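Local atomic coordinates of alpha-fucosidase (Bifidobacterium bifidum, PDB entry 2EAB), a protein that probably hydrolyses 1,2-linked alpha-L-fucose from glycans, the chain described being the catalytic part of a longer membrane-bound protein. Residues Phe787-Tyr798 with Val873-Val883; Ala819-Thr827 with Arg838-Ala847. All coordinates share one frame; numbering follows the deposited sequence.

Contact 1: residues Phe787-Tyr798 with Val873-Val883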
loop_
_atom_site.group_PDB
_atom_site.type_symbol
_atom_site.label_atom_id
_atom_site.label_comp_id
_atom_site.label_asym_id
_atom_site.label_seq_id
_atom_site.Cartn_x
_atom_site.Cartn_y
_atom_site.Cartn_z
ATOM N N PHE A 787 -27.454 -1.918 0.403
ATOM C CA PHE A 787 -28.577 -2.834 0.220
ATOM C C PHE A 787 -29.856 -2.014 0.167
ATOM O O PHE A 787 -30.014 -1.048 0.920
ATOM C CB PHE A 787 -28.608 -3.773 1.427
ATOM C CG PHE A 787 -29.634 -4.879 1.360
ATOM C CD1 PHE A 787 -29.278 -6.145 0.913
ATOM C CD2 PHE A 787 -30.926 -4.678 1.840
ATOM C CE1 PHE A 787 -30.208 -7.181 0.909
ATOM C CE2 PHE A 787 -31.860 -5.708 1.835
ATOM C CZ PHE A 787 -31.499 -6.959 1.371
ATOM N N THR A 788 -30.765 -2.399 -0.722
ATOM C CA THR A 788 -32.075 -1.753 -0.795
ATOM C C THR A 788 -33.149 -2.813 -0.651
ATOM O O THR A 788 -33.260 -3.696 -1.501
ATOM C CB THR A 788 -32.273 -0.998 -2.125
ATOM O OG1 THR A 788 -31.199 -0.072 -2.305
ATOM C CG2 THR A 788 -33.595 -0.234 -2.127
ATOM N N ASP A 789 -33.936 -2.741 0.420
ATOM C CA ASP A 789 -35.006 -3.720 0.586
ATOM C C ASP A 789 -36.180 -3.390 -0.336
ATOM O O ASP A 789 -36.188 -2.345 -0.981
ATOM C CB ASP A 789 -35.401 -3.942 2.063
ATOM C CG ASP A 789 -36.165 -2.784 2.679
ATOM O OD1 ASP A 789 -36.765 -1.960 1.960
ATOM O OD2 ASP A 789 -36.165 -2.708 3.928
ATOM N N THR A 790 -37.160 -4.286 -0.427
ATOM C CA THR A 790 -38.256 -4.082 -1.385
ATOM C C THR A 790 -39.165 -2.898 -1.029
ATOM O O THR A 790 -39.904 -2.404 -1.885
ATOM C CB THR A 790 -39.113 -5.344 -1.585
ATOM O OG1 THR A 790 -39.646 -5.752 -0.325
ATOM C CG2 THR A 790 -38.295 -6.480 -2.177
ATOM N N ALA A 791 -39.098 -2.441 0.222
ATOM C CA ALA A 791 -39.834 -1.255 0.666
ATOM C C ALA A 791 -39.095 0.040 0.311
ATOM O O ALA A 791 -39.627 1.137 0.491
ATOM C CB ALA A 791 -40.097 -1.327 2.160
ATOM N N GLY A 792 -37.867 -0.093 -0.190
ATOM C CA GLY A 792 -37.057 1.052 -0.595
ATOM C C GLY A 792 -36.063 1.536 0.443
ATOM O O GLY A 792 -35.351 2.512 0.206
ATOM N N LYS A 793 -35.998 0.860 1.584
ATOM C CA LYS A 793 -35.081 1.261 2.647
ATOM C C LYS A 793 -33.650 0.861 2.307
ATOM O O LYS A 793 -33.397 -0.258 1.856
ATOM C CB LYS A 793 -35.512 0.659 3.984
ATOM C CG LYS A 793 -34.637 1.025 5.176
ATOM C CD LYS A 793 -34.729 2.494 5.563
ATOM C CE LYS A 793 -33.907 2.788 6.812
ATOM N NZ LYS A 793 -32.451 2.506 6.628
ATOM N N LYS A 794 -32.723 1.793 2.523
ATOM C CA LYS A 794 -31.318 1.571 2.204
ATOM C C LYS A 794 -30.469 1.322 3.446
ATOM O O LYS A 794 -30.676 1.943 4.496
ATOM C CB LYS A 794 -30.766 2.722 1.359
ATOM C CG LYS A 794 -31.390 2.741 -0.037
ATOM C CD LYS A 794 -30.821 3.802 -0.949
ATOM C CE LYS A 794 -31.528 3.787 -2.300
ATOM N NZ LYS A 794 -31.182 2.600 -3.137
ATOM N N TYR A 795 -29.527 0.394 3.315
ATOM C CA TYR A 795 -28.580 0.077 4.379
ATOM C C TYR A 795 -27.194 0.217 3.779
ATOM O O TYR A 795 -26.765 -0.600 2.962
ATOM C CB TYR A 795 -28.833 -1.324 4.951
ATOM C CG TYR A 795 -30.287 -1.545 5.309
ATOM C CD1 TYR A 795 -30.746 -1.394 6.616
ATOM C CD2 TYR A 795 -31.216 -1.874 4.318
ATOM C CE1 TYR A 795 -32.103 -1.577 6.920
ATOM C CE2 TYR A 795 -32.556 -2.057 4.610
ATOM C CZ TYR A 795 -32.986 -1.911 5.908
ATOM O OH TYR A 795 -34.318 -2.099 6.184
ATOM N N VAL A 796 -26.522 1.292 4.172
ATOM C CA VAL A 796 -25.253 1.687 3.582
ATOM C C VAL A 796 -24.109 1.022 4.332
ATOM O O VAL A 796 -24.086 1.015 5.569
ATOM C CB VAL A 796 -25.103 3.225 3.611
ATOM C CG1 VAL A 796 -23.752 3.657 3.066
ATOM C CG2 VAL A 796 -26.230 3.891 2.824
ATOM N N ASN A 797 -23.146 0.487 3.580
ATOM C CA ASN A 797 -21.978 -0.174 4.154
ATOM C C ASN A 797 -22.366 -1.333 5.064
ATOM O O ASN A 797 -21.814 -1.502 6.148
ATOM C CB ASN A 797 -21.067 0.841 4.863
ATOM C CG ASN A 797 -20.442 1.824 3.894
ATOM O OD1 ASN A 797 -20.526 1.639 2.684
ATOM N ND2 ASN A 797 -19.813 2.867 4.420
ATOM N N TYR A 798 -23.319 -2.142 4.610
ATOM C CA TYR A 798 -23.737 -3.300 5.386
ATOM C C TYR A 798 -22.594 -4.309 5.474
ATOM O O TYR A 798 -21.748 -4.405 4.568
ATOM C CB TYR A 798 -25.014 -3.934 4.808
ATOM C CG TYR A 798 -24.862 -4.563 3.437
ATOM C CD1 TYR A 798 -24.465 -5.892 3.301
ATOM C CD2 TYR A 798 -25.143 -3.841 2.282
ATOM C CE1 TYR A 798 -24.328 -6.485 2.049
ATOM C CE2 TYR A 798 -25.011 -4.425 1.020
ATOM C CZ TYR A 798 -24.597 -5.743 0.918
ATOM O OH TYR A 798 -24.453 -6.351 -0.310
ATOM N N VAL A 873 -34.754 -7.932 6.746
ATOM C CA VAL A 873 -35.178 -7.187 5.562
ATOM C C VAL A 873 -34.695 -7.928 4.318
ATOM O O VAL A 873 -33.662 -8.598 4.355
ATOM C CB VAL A 873 -34.689 -5.710 5.576
ATOM C CG1 VAL A 873 -35.280 -4.968 6.769
ATOM C CG2 VAL A 873 -33.162 -5.623 5.585
ATOM N N THR A 874 -35.444 -7.810 3.226
ATOM C CA THR A 874 -35.186 -8.601 2.031
ATOM C C THR A 874 -35.309 -7.737 0.784
ATOM O O THR A 874 -36.181 -6.872 0.702
ATOM C CB THR A 874 -36.147 -9.819 1.974
ATOM O OG1 THR A 874 -36.025 -10.564 3.192
ATOM C CG2 THR A 874 -35.822 -10.743 0.812
ATOM N N ASN A 875 -34.414 -7.963 -0.176
ATOM C CA ASN A 875 -34.480 -7.259 -1.449
ATOM C C ASN A 875 -35.224 -8.060 -2.521
ATOM O O ASN A 875 -35.665 -9.191 -2.279
ATOM C CB ASN A 875 -33.090 -6.789 -1.920
ATOM C CG ASN A 875 -32.189 -7.923 -2.382
ATOM O OD1 ASN A 875 -32.632 -9.046 -2.626
ATOM N ND2 ASN A 875 -30.905 -7.617 -2.525
ATOM N N ALA A 876 -35.370 -7.455 -3.697
ATOM C CA ALA A 876 -36.151 -8.044 -4.781
ATOM C C ALA A 876 -35.603 -9.375 -5.281
ATOM O O ALA A 876 -36.345 -10.175 -5.851
ATOM C CB ALA A 876 -36.299 -7.056 -5.925
ATOM N N ASP A 877 -34.314 -9.620 -5.076
ATOM C CA ASP A 877 -33.757 -10.910 -5.476
ATOM C C ASP A 877 -33.643 -11.920 -4.336
ATOM O O ASP A 877 -32.964 -12.938 -4.471
ATOM C CB ASP A 877 -32.424 -10.761 -6.207
ATOM C CG ASP A 877 -32.074 -11.998 -7.024
ATOM O OD1 ASP A 877 -32.985 -12.584 -7.656
ATOM O OD2 ASP A 877 -30.890 -12.395 -7.025
ATOM N N GLY A 878 -34.316 -11.645 -3.225
ATOM C CA GLY A 878 -34.389 -12.600 -2.124
ATOM C C GLY A 878 -33.180 -12.664 -1.207
ATOM O O GLY A 878 -33.057 -13.603 -0.423
ATOM N N ALA A 879 -32.281 -11.686 -1.307
ATOM C CA ALA A 879 -31.182 -11.568 -0.346
ATOM C C ALA A 879 -31.702 -10.865 0.899
ATOM O O ALA A 879 -32.516 -9.949 0.796
ATOM C CB ALA A 879 -30.013 -10.802 -0.946
ATOM N N SER A 880 -31.232 -11.303 2.067
ATOM C CA SER A 880 -31.696 -10.753 3.341
ATOM C C SER A 880 -30.574 -10.213 4.222
ATOM O O SER A 880 -29.435 -10.698 4.167
ATOM C CB SER A 880 -32.481 -11.803 4.128
ATOM O OG SER A 880 -33.733 -12.072 3.523
ATOM N N LEU A 881 -30.915 -9.210 5.028
ATOM C CA LEU A 881 -30.060 -8.735 6.110
ATOM C C LEU A 881 -30.751 -8.912 7.451
ATOM O O LEU A 881 -31.983 -8.828 7.549
ATOM C CB LEU A 881 -29.734 -7.248 5.960
ATOM C CG LEU A 881 -29.229 -6.662 4.649
ATOM C CD1 LEU A 881 -28.968 -5.186 4.860
ATOM C CD2 LEU A 881 -27.969 -7.349 4.169
ATOM N N LEU A 882 -29.942 -9.146 8.479
ATOM C CA LEU A 882 -30.354 -8.977 9.867
ATOM C C LEU A 882 -29.995 -7.565 10.292
ATOM O O LEU A 882 -28.842 -7.145 10.154
ATOM C CB LEU A 882 -29.622 -9.974 10.759
ATOM C CG LEU A 882 -30.091 -11.424 10.678
ATOM C CD1 LEU A 882 -29.008 -12.365 11.175
ATOM C CD2 LEU A 882 -31.383 -11.621 11.470
ATOM N N VAL A 883 -30.980 -6.830 10.795
ATOM C CA VAL A 883 -30.790 -5.440 11.182
ATOM C C VAL A 883 -31.092 -5.285 12.663
ATOM O O VAL A 883 -32.186 -5.633 13.120
ATOM C CB VAL A 883 -31.694 -4.491 10.352
ATOM C CG1 VAL A 883 -31.506 -3.041 10.785
ATOM C CG2 VAL A 883 -31.405 -4.642 8.863
HETATM O O HOH W 1 -29.989 -4.748 -2.326
HETATM O O HOH W 2 -35.075 -4.537 -3.490
#
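The Phe787 ring is covered on one face by Leu881, whose CG stands 3.6 Å from the ring centroid and only 6° off the normal, a CH-pi contact. Across the opposite face a water sits toward the rim, held by Thr788 N and Asn875 ND2. On that face too the Asn875 amide lies nearly parallel to the ring, offset past its CE1 side with ND2 3.5 Å from Phe787 CE1; the ring is held between Leu881 and the amide. At the ring's edge Ala879 O comes to 3.2 Å from Phe787 CZ. With CG anti to N (chi1 -175°), Phe787 lays its ring against the Leu881 branch, the two side chains pointing opposite ways.

The Tyr795 ring has Lys793 NZ above one face and Asp789 OD2 in plane at its edge, where Tyr795 OH donates a bond of 3.0 Å to that oxygen. Val873 CG2 and Val883 CG2 approach it obliquely, each 3.7 Å away, from CZ and CE1 respectively. Cut back to an alanine, this residue would probably leave a gap against both valines and Asp789 OD2 without its hydroxyl mate.

Two hairpins meet, each turning through a type I beta turn, Asp789-Gly792 and Asn875-Gly878. Leu881 also packs on Ala848 and Lys850 of strand 847-851, while Tyr798 gives its OH to Asp695.

Ala879 N bonds Asn875 OD1, which fixes the turn of the amide over the ring. Leucine and valine pack the rings on one side; amide, carbonyl and water atoms line others. With one direct hydrogen bond between the hairpins, Thr790 N to Thr874 O at 3.0 Å, side-chain packing and two waters bridging Thr788 to Asn875 and Ala876 do most of the joining.

Contact 2: residues Ala819-Thr827 with Arg838-Ala847; sequences ARGNFTVGT and RLTSNKGKQA. With EDO (1,2-ethanediol), chain G.
One water, gripped by four groups, ties Gly821 to the turn at Lys843-Lys845. It donates to Gly821 O at 3.0 Å, accepts from Lys843 N and Lys845 N, and bonds Ser841 OG, which has a second partner in Thr886. The same water stands above one face of the Phe823 ring, toward its rim. A second water passes from Lys845 NZ, 2.7 Å away, to Gly821 O, though this last bond is weak.

Phe823 is the main apolar piece. Its CG lies beside the backbone N, anti to the carbonyl carbon (chi1 -60°), and the ring runs out toward Lys845-Ala847, where Lys845 O meets CZ at the edge, 3.4 Å off. Leu839 CD1 fits between Phe823 CB at 3.7 Å and Val825 CG2 at 3.9 Å.

These residues belong to an antiparallel beta hairpin, strands 823-830 and 833-841, in the family 95 C-terminal domain. Thr824 with Thr840 and Gly826 with Arg838 are hydrogen-bonded pairs; Phe823 with Ser841 and Val825 with Leu839 alternate as non-hydrogen-bonded ones. Asn842 N extends the ladder to Asn822 O at 2.9 Å, approaching the oxygen almost end-on, in line with the C=O bond. Where strand 823-830 begins, two residues, Asn822 and Phe823, are set against the single Ala819, a G1 beta bulge. Gly821 has phi 92°, and a CB there would run into Phe823 CE2.

From the same loop Arg820 extends away from the hairpin to salt bridges with Glu517 and Glu520, the latter a calcium ligand in another structure of this protein. Its NH2 also donates to O1 of an ethanediol, probably from the crystallisation liquor, at 3.0 Å, with the N-H nearly straight at 167°.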
loop_
_atom_site.group_PDB
_atom_site.type_symbol
_atom_site.label_atom_id
_atom_site.label_comp_id
_atom_site.label_asym_id
_atom_site.label_seq_id
_atom_site.Cartn_x
_atom_site.Cartn_y
_atom_site.Cartn_z
ATOM N N ALA A 819 -14.973 -4.244 9.678
ATOM C CA ALA A 819 -15.955 -3.771 8.714
ATOM C C ALA A 819 -16.201 -2.282 8.884
ATOM O O ALA A 819 -16.078 -1.730 9.985
ATOM C CB ALA A 819 -17.259 -4.533 8.880
ATOM N N ARG A 820 -16.555 -1.641 7.780
ATOM C CA ARG A 820 -16.947 -0.242 7.800
ATOM C C ARG A 820 -18.065 -0.007 8.822
ATOM O O ARG A 820 -18.920 -0.871 9.049
ATOM C CB ARG A 820 -17.343 0.212 6.398
ATOM C CG ARG A 820 -16.134 0.292 5.473
ATOM C CD ARG A 820 -16.537 0.640 4.056
ATOM N NE ARG A 820 -15.436 0.549 3.095
ATOM C CZ ARG A 820 -15.058 -0.581 2.503
ATOM N NH1 ARG A 820 -15.673 -1.724 2.794
ATOM N NH2 ARG A 820 -14.065 -0.567 1.621
ATOM N N GLY A 821 -18.030 1.157 9.464
ATOM C CA GLY A 821 -18.884 1.430 10.622
ATOM C C GLY A 821 -18.200 1.086 11.933
ATOM O O GLY A 821 -18.716 1.393 13.017
ATOM N N ASN A 822 -17.027 0.462 11.825
ATOM C CA ASN A 822 -16.190 0.065 12.956
ATOM C C ASN A 822 -16.794 -1.088 13.749
ATOM O O ASN A 822 -17.193 -0.942 14.918
ATOM C CB ASN A 822 -15.814 1.250 13.857
ATOM C CG ASN A 822 -14.559 0.985 14.659
ATOM O OD1 ASN A 822 -14.074 -0.149 14.719
ATOM N ND2 ASN A 822 -14.018 2.024 15.272
ATOM N N PHE A 823 -16.856 -2.232 13.075
ATOM C CA PHE A 823 -17.232 -3.492 13.696
ATOM C C PHE A 823 -16.077 -4.462 13.524
ATOM O O PHE A 823 -15.528 -4.583 12.424
ATOM C CB PHE A 823 -18.457 -4.106 13.015
ATOM C CG PHE A 823 -19.688 -3.254 13.064
ATOM C CD1 PHE A 823 -20.632 -3.432 14.070
ATOM C CD2 PHE A 823 -19.926 -2.298 12.084
ATOM C CE1 PHE A 823 -21.787 -2.650 14.114
ATOM C CE2 PHE A 823 -21.075 -1.508 12.118
ATOM C CZ PHE A 823 -22.010 -1.691 13.136
ATOM N N THR A 824 -15.708 -5.164 14.589
ATOM C CA THR A 824 -14.730 -6.241 14.467
ATOM C C THR A 824 -15.491 -7.530 14.190
ATOM O O THR A 824 -16.525 -7.793 14.818
ATOM C CB THR A 824 -13.854 -6.351 15.725
ATOM O OG1 THR A 824 -13.300 -5.063 16.008
ATOM C CG2 THR A 824 -12.711 -7.349 15.515
ATOM N N VAL A 825 -14.994 -8.313 13.239
ATOM C CA VAL A 825 -15.725 -9.447 12.703
ATOM C C VAL A 825 -14.916 -10.730 12.816
ATOM O O VAL A 825 -13.760 -10.793 12.381
ATOM C CB VAL A 825 -16.091 -9.227 11.213
ATOM C CG1 VAL A 825 -16.837 -10.430 10.655
ATOM C CG2 VAL A 825 -16.913 -7.955 11.026
ATOM N N GLY A 826 -15.538 -11.745 13.405
ATOM C CA GLY A 826 -15.028 -13.107 13.362
ATOM C C GLY A 826 -16.105 -13.985 12.764
ATOM O O GLY A 826 -17.295 -13.737 12.972
ATOM N N THR A 827 -15.702 -14.989 11.994
ATOM C CA THR A 827 -16.654 -15.943 11.439
ATOM C C THR A 827 -16.042 -17.332 11.369
ATOM O O THR A 827 -14.847 -17.489 11.097
ATOM C CB THR A 827 -17.229 -15.501 10.057
ATOM O OG1 THR A 827 -18.308 -16.366 9.671
ATOM C CG2 THR A 827 -16.179 -15.514 8.966
ATOM N N ARG A 838 -19.225 -13.488 14.969
ATOM C CA ARG A 838 -19.043 -12.659 16.151
ATOM C C ARG A 838 -18.815 -11.231 15.685
ATOM O O ARG A 838 -17.834 -10.942 14.990
ATOM C CB ARG A 838 -17.878 -13.169 17.000
ATOM C CG ARG A 838 -18.123 -14.567 17.569
ATOM C CD ARG A 838 -17.004 -15.034 18.495
ATOM N NE ARG A 838 -16.790 -14.123 19.621
ATOM C CZ ARG A 838 -17.472 -14.141 20.765
ATOM N NH1 ARG A 838 -18.441 -15.029 20.965
ATOM N NH2 ARG A 838 -17.183 -13.261 21.715
ATOM N N LEU A 839 -19.741 -10.348 16.046
ATOM C CA LEU A 839 -19.726 -8.970 15.587
ATOM C C LEU A 839 -19.548 -8.052 16.785
ATOM O O LEU A 839 -20.467 -7.902 17.599
ATOM C CB LEU A 839 -21.029 -8.648 14.846
ATOM C CG LEU A 839 -21.103 -7.278 14.170
ATOM C CD1 LEU A 839 -20.355 -7.296 12.839
ATOM C CD2 LEU A 839 -22.555 -6.857 13.970
ATOM N N THR A 840 -18.366 -7.459 16.910
ATOM C CA THR A 840 -18.109 -6.525 17.992
ATOM C C THR A 840 -18.370 -5.119 17.483
ATOM O O THR A 840 -17.692 -4.644 16.566
ATOM C CB THR A 840 -16.659 -6.621 18.494
ATOM O OG1 THR A 840 -16.357 -7.979 18.837
ATOM C CG2 THR A 840 -16.458 -5.726 19.709
ATOM N N SER A 841 -19.363 -4.451 18.059
ATOM C CA SER A 841 -19.644 -3.078 17.674
ATOM C C SER A 841 -18.727 -2.147 18.449
ATOM O O SER A 841 -18.825 -2.047 19.670
ATOM C CB SER A 841 -21.093 -2.721 17.969
ATOM O OG SER A 841 -21.344 -1.390 17.563
ATOM N N ASN A 842 -17.822 -1.473 17.745
ATOM C CA ASN A 842 -16.862 -0.594 18.411
ATOM C C ASN A 842 -17.364 0.839 18.588
ATOM O O ASN A 842 -16.847 1.587 19.430
ATOM C CB ASN A 842 -15.513 -0.617 17.691
ATOM C CG ASN A 842 -14.945 -2.017 17.570
ATOM O OD1 ASN A 842 -14.532 -2.450 16.487
ATOM N ND2 ASN A 842 -14.934 -2.741 18.677
ATOM N N LYS A 843 -18.380 1.212 17.812
ATOM C CA LYS A 843 -18.909 2.575 17.846
ATOM C C LYS A 843 -20.418 2.668 18.083
ATOM O O LYS A 843 -20.958 3.767 18.139
ATOM C CB LYS A 843 -18.519 3.341 16.574
ATOM C CG LYS A 843 -17.017 3.601 16.418
ATOM C CD LYS A 843 -16.458 4.578 17.451
ATOM C CE LYS A 843 -16.709 6.018 17.042
ATOM N NZ LYS A 843 -15.902 6.968 17.857
ATOM N N GLY A 844 -21.096 1.528 18.212
ATOM C CA GLY A 844 -22.539 1.515 18.476
ATOM C C GLY A 844 -23.422 1.843 17.283
ATOM O O GLY A 844 -24.588 2.213 17.451
ATOM N N LYS A 845 -22.889 1.706 16.071
ATOM C CA LYS A 845 -23.684 1.970 14.879
ATOM C C LYS A 845 -24.675 0.834 14.632
ATOM O O LYS A 845 -24.456 -0.296 15.062
ATOM C CB LYS A 845 -22.781 2.189 13.657
ATOM C CG LYS A 845 -21.730 3.309 13.819
ATOM C CD LYS A 845 -22.348 4.692 14.073
ATOM C CE LYS A 845 -21.322 5.701 14.609
ATOM N NZ LYS A 845 -20.242 6.064 13.640
ATOM N N GLN A 846 -25.770 1.143 13.945
ATOM C CA GLN A 846 -26.731 0.121 13.567
ATOM C C GLN A 846 -26.031 -1.000 12.809
ATOM O O GLN A 846 -25.234 -0.734 11.908
ATOM C CB GLN A 846 -27.814 0.718 12.681
ATOM C CG GLN A 846 -28.862 -0.288 12.272
ATOM C CD GLN A 846 -29.872 0.280 11.310
ATOM O OE1 GLN A 846 -29.527 0.760 10.227
ATOM N NE2 GLN A 846 -31.131 0.225 11.697
ATOM N N ALA A 847 -26.322 -2.240 13.192
ATOM C CA ALA A 847 -25.829 -3.401 12.459
ATOM C C ALA A 847 -26.795 -3.802 11.354
ATOM O O ALA A 847 -28.011 -3.804 11.547
ATOM C CB ALA A 847 -25.573 -4.565 13.390
HETATM C C1 EDO G . -11.614 -2.246 -0.445
HETATM O O1 EDO G . -12.838 -2.892 0.168
HETATM C C2 EDO G . -10.543 -2.162 0.713
HETATM O O2 EDO G . -11.133 -1.390 1.788
HETATM O O HOH W 3 -20.079 0.412 15.446
HETATM O O HOH W 4 -18.314 4.269 12.959
#

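Both contacts lie in the family 95 C-terminal domain, their centres 18 Å apart and on the same side of the chain's centre. Along the sequence contact 2 falls wholly between the two halves of contact 1: 787-798, then 819-827 and 838-847, then 873-883. The pairing in contact 2 belongs to the seven-stranded antiparallel sheet; in the five-stranded mixed sheet, strand 880-884 lies between 847-851, which continues from contact 2, and the edge strand 871-874. Strand 786-788 pairs separately with 794-796. The two contacts touch directly where Val883 CG1 packs 3.4 Å from Gln846 NE2, and Asn797 reaches Arg820. Leu839 and Val825 of contact 2 lie on Phe884 and Ile801 of the mixed sheet, so the two sheets pack against each other through their side chains.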